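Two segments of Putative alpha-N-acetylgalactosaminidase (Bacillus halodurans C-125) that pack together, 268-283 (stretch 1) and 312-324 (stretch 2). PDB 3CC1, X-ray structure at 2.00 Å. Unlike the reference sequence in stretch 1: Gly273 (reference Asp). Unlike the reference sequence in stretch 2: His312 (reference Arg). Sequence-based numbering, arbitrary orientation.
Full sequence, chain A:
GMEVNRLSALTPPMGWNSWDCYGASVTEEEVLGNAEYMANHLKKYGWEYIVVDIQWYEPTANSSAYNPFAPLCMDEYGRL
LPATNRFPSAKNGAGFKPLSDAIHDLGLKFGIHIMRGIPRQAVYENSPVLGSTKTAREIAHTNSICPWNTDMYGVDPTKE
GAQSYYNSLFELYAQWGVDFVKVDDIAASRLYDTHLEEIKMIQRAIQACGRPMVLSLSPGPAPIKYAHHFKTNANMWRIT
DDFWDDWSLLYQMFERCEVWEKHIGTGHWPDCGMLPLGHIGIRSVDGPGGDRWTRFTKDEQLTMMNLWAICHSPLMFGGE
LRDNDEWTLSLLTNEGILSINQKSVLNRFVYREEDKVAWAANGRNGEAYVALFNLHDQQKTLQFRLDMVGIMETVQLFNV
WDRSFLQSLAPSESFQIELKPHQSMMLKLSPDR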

# COMPACT_ATOMS: atom_id res chain seq x y z
N HIS A 268 -15.31 -8.66 -20.48
CA HIS A 268 -15.45 -7.38 -21.16
C HIS A 268 -14.11 -6.72 -21.26
O HIS A 268 -13.17 -7.10 -20.58
N TRP A 269 -14.00 -5.75 -22.14
CA TRP A 269 -12.73 -5.00 -22.27
C TRP A 269 -12.58 -4.20 -21.01
O TRP A 269 -13.58 -3.79 -20.44
N PRO A 270 -11.33 -3.92 -20.63
CA PRO A 270 -11.10 -2.93 -19.58
C PRO A 270 -11.25 -1.51 -20.12
O PRO A 270 -10.56 -1.11 -21.09
N ASP A 271 -12.11 -0.75 -19.48
CA ASP A 271 -12.26 0.64 -19.79
C ASP A 271 -11.36 1.51 -18.92
O ASP A 271 -11.63 1.67 -17.73
N CYS A 272 -10.33 2.09 -19.54
CA CYS A 272 -9.34 2.89 -18.82
C CYS A 272 -9.71 4.35 -18.75
O CYS A 272 -9.11 5.13 -18.01
N GLY A 273 -10.73 4.72 -19.51
CA GLY A 273 -11.20 6.06 -19.52
C GLY A 273 -11.16 6.74 -20.88
O GLY A 273 -10.43 6.36 -21.79
N MSE A 274 -11.93 7.80 -21.00
CA MSE A 274 -11.93 8.57 -22.24
C MSE A 274 -10.58 9.28 -22.37
O MSE A 274 -9.89 9.52 -21.38
N LEU A 275 -10.17 9.53 -23.62
CA LEU A 275 -8.87 10.18 -23.90
C LEU A 275 -8.93 11.71 -23.80
O LEU A 275 -9.51 12.36 -24.67
N PRO A 276 -8.34 12.30 -22.71
CA PRO A 276 -8.37 13.74 -22.59
C PRO A 276 -7.21 14.34 -23.37
O PRO A 276 -6.16 14.70 -22.82
N LEU A 277 -7.45 14.46 -24.66
CA LEU A 277 -6.48 14.95 -25.61
C LEU A 277 -7.01 16.16 -26.35
O LEU A 277 -8.23 16.37 -26.45
N GLY A 278 -6.08 16.96 -26.86
CA GLY A 278 -6.44 18.14 -27.63
C GLY A 278 -7.21 19.13 -26.80
O GLY A 278 -6.90 19.35 -25.66
N HIS A 279 -8.21 19.75 -27.43
CA HIS A 279 -9.00 20.83 -26.83
C HIS A 279 -10.20 20.28 -26.04
O HIS A 279 -11.16 19.72 -26.58
N ILE A 280 -10.11 20.47 -24.73
CA ILE A 280 -11.04 19.91 -23.76
C ILE A 280 -11.45 20.99 -22.79
O ILE A 280 -10.86 22.07 -22.78
N GLY A 281 -12.47 20.71 -21.98
CA GLY A 281 -12.89 21.58 -20.91
C GLY A 281 -13.63 22.82 -21.36
O GLY A 281 -13.68 23.81 -20.64
N ILE A 282 -14.21 22.77 -22.56
CA ILE A 282 -14.86 23.96 -23.16
C ILE A 282 -16.09 24.35 -22.33
O ILE A 282 -16.24 25.51 -21.96
N ARG A 283 -16.94 23.37 -22.01
CA ARG A 283 -18.02 23.57 -21.06
C ARG A 283 -18.00 22.33 -20.18
O ARG A 283 -18.51 21.31 -20.55
N HIS A 312 -6.26 -3.34 -24.63
CA HIS A 312 -7.53 -3.41 -25.38
C HIS A 312 -8.63 -2.52 -24.77
O HIS A 312 -9.79 -2.87 -24.78
N SER A 313 -8.27 -1.35 -24.26
CA SER A 313 -9.27 -0.43 -23.79
C SER A 313 -10.03 0.16 -25.01
O SER A 313 -9.40 0.44 -26.06
N PRO A 314 -11.35 0.39 -24.87
CA PRO A 314 -11.96 1.29 -25.84
C PRO A 314 -11.17 2.57 -25.96
O PRO A 314 -10.57 3.01 -24.99
N LEU A 315 -11.18 3.13 -27.15
CA LEU A 315 -10.49 4.38 -27.46
C LEU A 315 -11.56 5.41 -27.78
O LEU A 315 -12.04 5.47 -28.90
N MSE A 316 -11.92 6.23 -26.79
CA MSE A 316 -12.89 7.30 -26.97
C MSE A 316 -12.25 8.67 -26.82
O MSE A 316 -12.01 9.11 -25.70
N PHE A 317 -12.04 9.36 -27.91
CA PHE A 317 -11.44 10.66 -27.90
C PHE A 317 -12.37 11.69 -27.31
O PHE A 317 -13.47 11.80 -27.72
N GLY A 318 -11.87 12.48 -26.38
CA GLY A 318 -12.72 13.39 -25.62
C GLY A 318 -12.57 14.86 -25.92
O GLY A 318 -13.30 15.71 -25.38
N GLY A 319 -11.63 15.17 -26.81
CA GLY A 319 -11.44 16.52 -27.30
C GLY A 319 -12.39 16.92 -28.42
O GLY A 319 -13.09 16.09 -29.02
N GLU A 320 -12.43 18.22 -28.65
CA GLU A 320 -13.09 18.81 -29.80
C GLU A 320 -12.18 18.59 -31.00
O GLU A 320 -11.23 19.33 -31.21
N LEU A 321 -12.53 17.57 -31.77
CA LEU A 321 -11.71 17.10 -32.89
C LEU A 321 -11.34 18.20 -33.88
O LEU A 321 -10.23 18.19 -34.46
N ARG A 322 -12.26 19.14 -34.09
CA ARG A 322 -12.10 20.15 -35.12
C ARG A 322 -10.95 21.07 -34.79
O ARG A 322 -10.40 21.72 -35.67
N ASP A 323 -10.55 21.09 -33.52
CA ASP A 323 -9.46 21.96 -33.09
C ASP A 323 -8.12 21.24 -33.00
O ASP A 323 -7.16 21.77 -32.46
N ASN A 324 -8.06 20.01 -33.50
CA ASN A 324 -6.83 19.21 -33.43
C ASN A 324 -5.65 19.94 -34.09
O ASN A 324 -5.83 20.68 -35.06

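The two stretches run side by side and bury 886 Å² between them, both sides summed. Leu275, His279 and Trp269 are the residues of stretch 1 most covered by stretch 2, and they mark the middle, one end and the other end of the contact.

Leu275 has the largest covered area. Its backbone forms the single beta bridge, with Phe317. Leu275 N donates to Met316 O at 2.8 Å, and Gly318 N donates to Leu275 O at 2.9 Å. The CA-to-CB bond of Leu275 points sideways. With chi1 m and chi2 t, the side chain brings CD1 to 4.3 Å from Leu315 CB. Leu315 itself points away. Next to it, selenomethionines Met274 and Met316 both start sideways with chi1 m, and Met274 CG lies 3.9 Å from Met316 CB. Their ends lead away from the contact, so they meet near the base of each side chain. Leu277, chi1 m and chi2 t, sets its CB 3.6 Å from Phe317 CE2. Phe317 has chi1 t; its CA-to-CB bond points away, but the end of the ring comes nearer.

Gly318 and Gly319 let the backbones come close here. An ideal CB on Gly319 would lie 2.2 Å from Leu277 O, a clash. Without it, Gly319 CA makes CA-H...O contacts at 3.3 Å with both Leu277 O and His279 O.

His279 points toward stretch 2 with chi1 t. Its ND1 donates to Asp323 OD2 at 2.7 Å, with the carboxylate oxygen at the ring edge, near its plane. Asp323, chi1 m, also points toward its partner, so the two side chains meet directly. His279 NE2 is bonded elsewhere in the structure. The backbone adds a further bond, Glu320 N to His279 O at 2.9 Å. Water 2 accepts from His279 N at 3.0 Å and donates to Glu320 O at 2.7 Å and Asn324 OD1 at 2.8 Å. Ile282 points toward stretch 2, chi1 m and chi2 t, and its CD1 lies 3.9 Å from Glu320 CB. The carboxylate of Glu320 leads away and is held by a salt bridge within its own stretch, Arg322 NE to Glu320 OE2 at 2.8 Å.

At the other end, Trp269 points toward stretch 2 with chi1 m. Its CE3 lies 3.7 Å from His312 CB, and its CB is 4.0 Å from Pro314 CD. The Trp269 six-membered ring and the His312 ring are oblique, with planes at 57° and centroids 5.8 Å apart. His312, chi1 m, also points toward its partner and differs from the reference sequence.

Ser313, chi1 t, accepts a hydrogen bond at OG from Cys272 N at 3.0 Å. Water 1 joins the two backbones: it donates to Gly273 O and Pro314 O, both at 2.7 Å, and accepts from Met316 N at 2.8 Å.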

# COMPACT_ATOMS: atom_id res chain seq x y z
CB HIS A 268 -16.47 -6.50 -20.43
CG HIS A 268 -17.88 -7.00 -20.56
ND1 HIS A 268 -18.55 -7.63 -19.53
CD2 HIS A 268 -18.72 -7.03 -21.63
CE1 HIS A 268 -19.75 -8.01 -19.95
NE2 HIS A 268 -19.88 -7.65 -21.22
CB TRP A 269 -12.75 -3.96 -23.42
CG TRP A 269 -13.31 -4.42 -24.67
CD1 TRP A 269 -14.49 -4.02 -25.27
CD2 TRP A 269 -12.74 -5.37 -25.51
NE1 TRP A 269 -14.67 -4.70 -26.44
CE2 TRP A 269 -13.60 -5.54 -26.61
CE3 TRP A 269 -11.57 -6.12 -25.44
CZ2 TRP A 269 -13.33 -6.40 -27.62
CZ3 TRP A 269 -11.31 -6.96 -26.46
CH2 TRP A 269 -12.18 -7.10 -27.52
CB PRO A 270 -9.66 -3.19 -19.16
CG PRO A 270 -9.01 -3.69 -20.49
CD PRO A 270 -10.08 -4.46 -21.19
CB ASP A 271 -13.71 1.06 -19.63
CG ASP A 271 -13.96 2.47 -20.19
OD1 ASP A 271 -13.02 3.10 -20.77
OD2 ASP A 271 -15.11 2.96 -20.06
CB CYS A 272 -7.96 2.74 -19.47
SG CYS A 272 -7.32 1.05 -19.27
CB MSE A 274 -13.14 9.49 -22.27
CG MSE A 274 -14.51 8.68 -22.44
SE MSE A 274 -15.90 9.87 -22.03
CE MSE A 274 -15.46 10.74 -20.35
CB LEU A 275 -8.35 9.78 -25.29
CG LEU A 275 -8.52 8.29 -25.64
CD1 LEU A 275 -8.19 8.03 -27.16
CD2 LEU A 275 -7.68 7.41 -24.66
CB PRO A 276 -8.23 13.99 -21.10
CG PRO A 276 -7.41 12.83 -20.59
CD PRO A 276 -7.62 11.68 -21.58
CB LEU A 277 -6.16 13.83 -26.62
CG LEU A 277 -5.44 12.56 -26.14
CD1 LEU A 277 -5.35 11.55 -27.26
CD2 LEU A 277 -4.08 12.88 -25.55
CB HIS A 279 -9.44 21.81 -27.94
CG HIS A 279 -10.05 23.09 -27.43
ND1 HIS A 279 -10.78 23.93 -28.25
CD2 HIS A 279 -10.05 23.67 -26.20
CE1 HIS A 279 -11.18 24.98 -27.55
NE2 HIS A 279 -10.77 24.85 -26.30
CB ILE A 280 -10.42 18.67 -23.00
CG1 ILE A 280 -9.13 19.04 -22.29
CG2 ILE A 280 -10.20 17.50 -23.95
CD1 ILE A 280 -8.40 17.85 -21.59
CB ILE A 282 -15.19 23.75 -24.65
CG1 ILE A 282 -13.89 23.47 -25.41
CG2 ILE A 282 -15.87 24.98 -25.28
CD1 ILE A 282 -14.07 23.06 -26.85
CB ARG A 283 -19.38 23.73 -21.76
CG ARG A 283 -19.46 24.97 -22.69
CD ARG A 283 -20.87 25.26 -23.19
NE ARG A 283 -21.51 24.09 -23.81
CZ ARG A 283 -21.41 23.74 -25.09
NH1 ARG A 283 -20.67 24.44 -25.91
NH2 ARG A 283 -22.07 22.67 -25.54
CB HIS A 312 -8.06 -4.84 -25.46
CG HIS A 312 -7.27 -5.75 -26.35
ND1 HIS A 312 -6.94 -5.42 -27.65
CD2 HIS A 312 -6.80 -7.00 -26.16
CE1 HIS A 312 -6.29 -6.43 -28.20
NE2 HIS A 312 -6.20 -7.41 -27.32
CB SER A 313 -8.62 0.71 -22.99
OG SER A 313 -9.58 1.61 -22.42
CB PRO A 314 -13.35 1.57 -25.28
CG PRO A 314 -13.60 0.53 -24.29
CD PRO A 314 -12.29 -0.03 -23.82
CB LEU A 315 -9.54 4.20 -28.67
CG LEU A 315 -8.40 3.18 -28.49
CD1 LEU A 315 -7.44 3.13 -29.76
CD2 LEU A 315 -7.60 3.41 -27.19
CB MSE A 316 -14.04 7.16 -25.97
CG MSE A 316 -14.89 5.96 -26.23
SE MSE A 316 -16.09 6.17 -27.80
CE MSE A 316 -15.68 4.53 -28.21
CB PHE A 317 -11.08 11.05 -29.32
CG PHE A 317 -10.28 12.29 -29.43
CD1 PHE A 317 -10.86 13.50 -29.57
CD2 PHE A 317 -8.91 12.25 -29.46
CE1 PHE A 317 -10.12 14.61 -29.70
CE2 PHE A 317 -8.17 13.36 -29.60
CZ PHE A 317 -8.77 14.55 -29.71
CB GLU A 320 -13.36 20.31 -29.57
CG GLU A 320 -13.82 21.10 -30.83
CD GLU A 320 -14.96 20.42 -31.61
OE1 GLU A 320 -16.12 20.39 -31.13
OE2 GLU A 320 -14.68 19.95 -32.74
CB LEU A 321 -12.41 15.96 -33.64
CG LEU A 321 -12.40 14.57 -32.97
CD1 LEU A 321 -13.40 13.66 -33.67
CD2 LEU A 321 -11.00 13.96 -32.97
CB ARG A 322 -13.37 20.97 -35.36
CG ARG A 322 -14.40 20.27 -36.22
CD ARG A 322 -15.74 20.93 -36.14
NE ARG A 322 -16.30 20.92 -34.79
CZ ARG A 322 -17.36 21.62 -34.42
NH1 ARG A 322 -18.03 22.32 -35.30
NH2 ARG A 322 -17.80 21.59 -33.18
CB ASP A 323 -9.78 22.59 -31.74
CG ASP A 323 -10.92 23.58 -31.83
OD1 ASP A 323 -11.12 24.10 -32.93
OD2 ASP A 323 -11.59 23.82 -30.81
CB ASN A 324 -6.97 17.88 -34.16
CG ASN A 324 -7.63 16.80 -33.32
OD1 ASN A 324 -7.88 16.99 -32.12
ND2 ASN A 324 -7.88 15.65 -33.95
O HOH W 1 -11.28 5.47 -24.16
O HOH W 2 -8.81 18.73 -30.16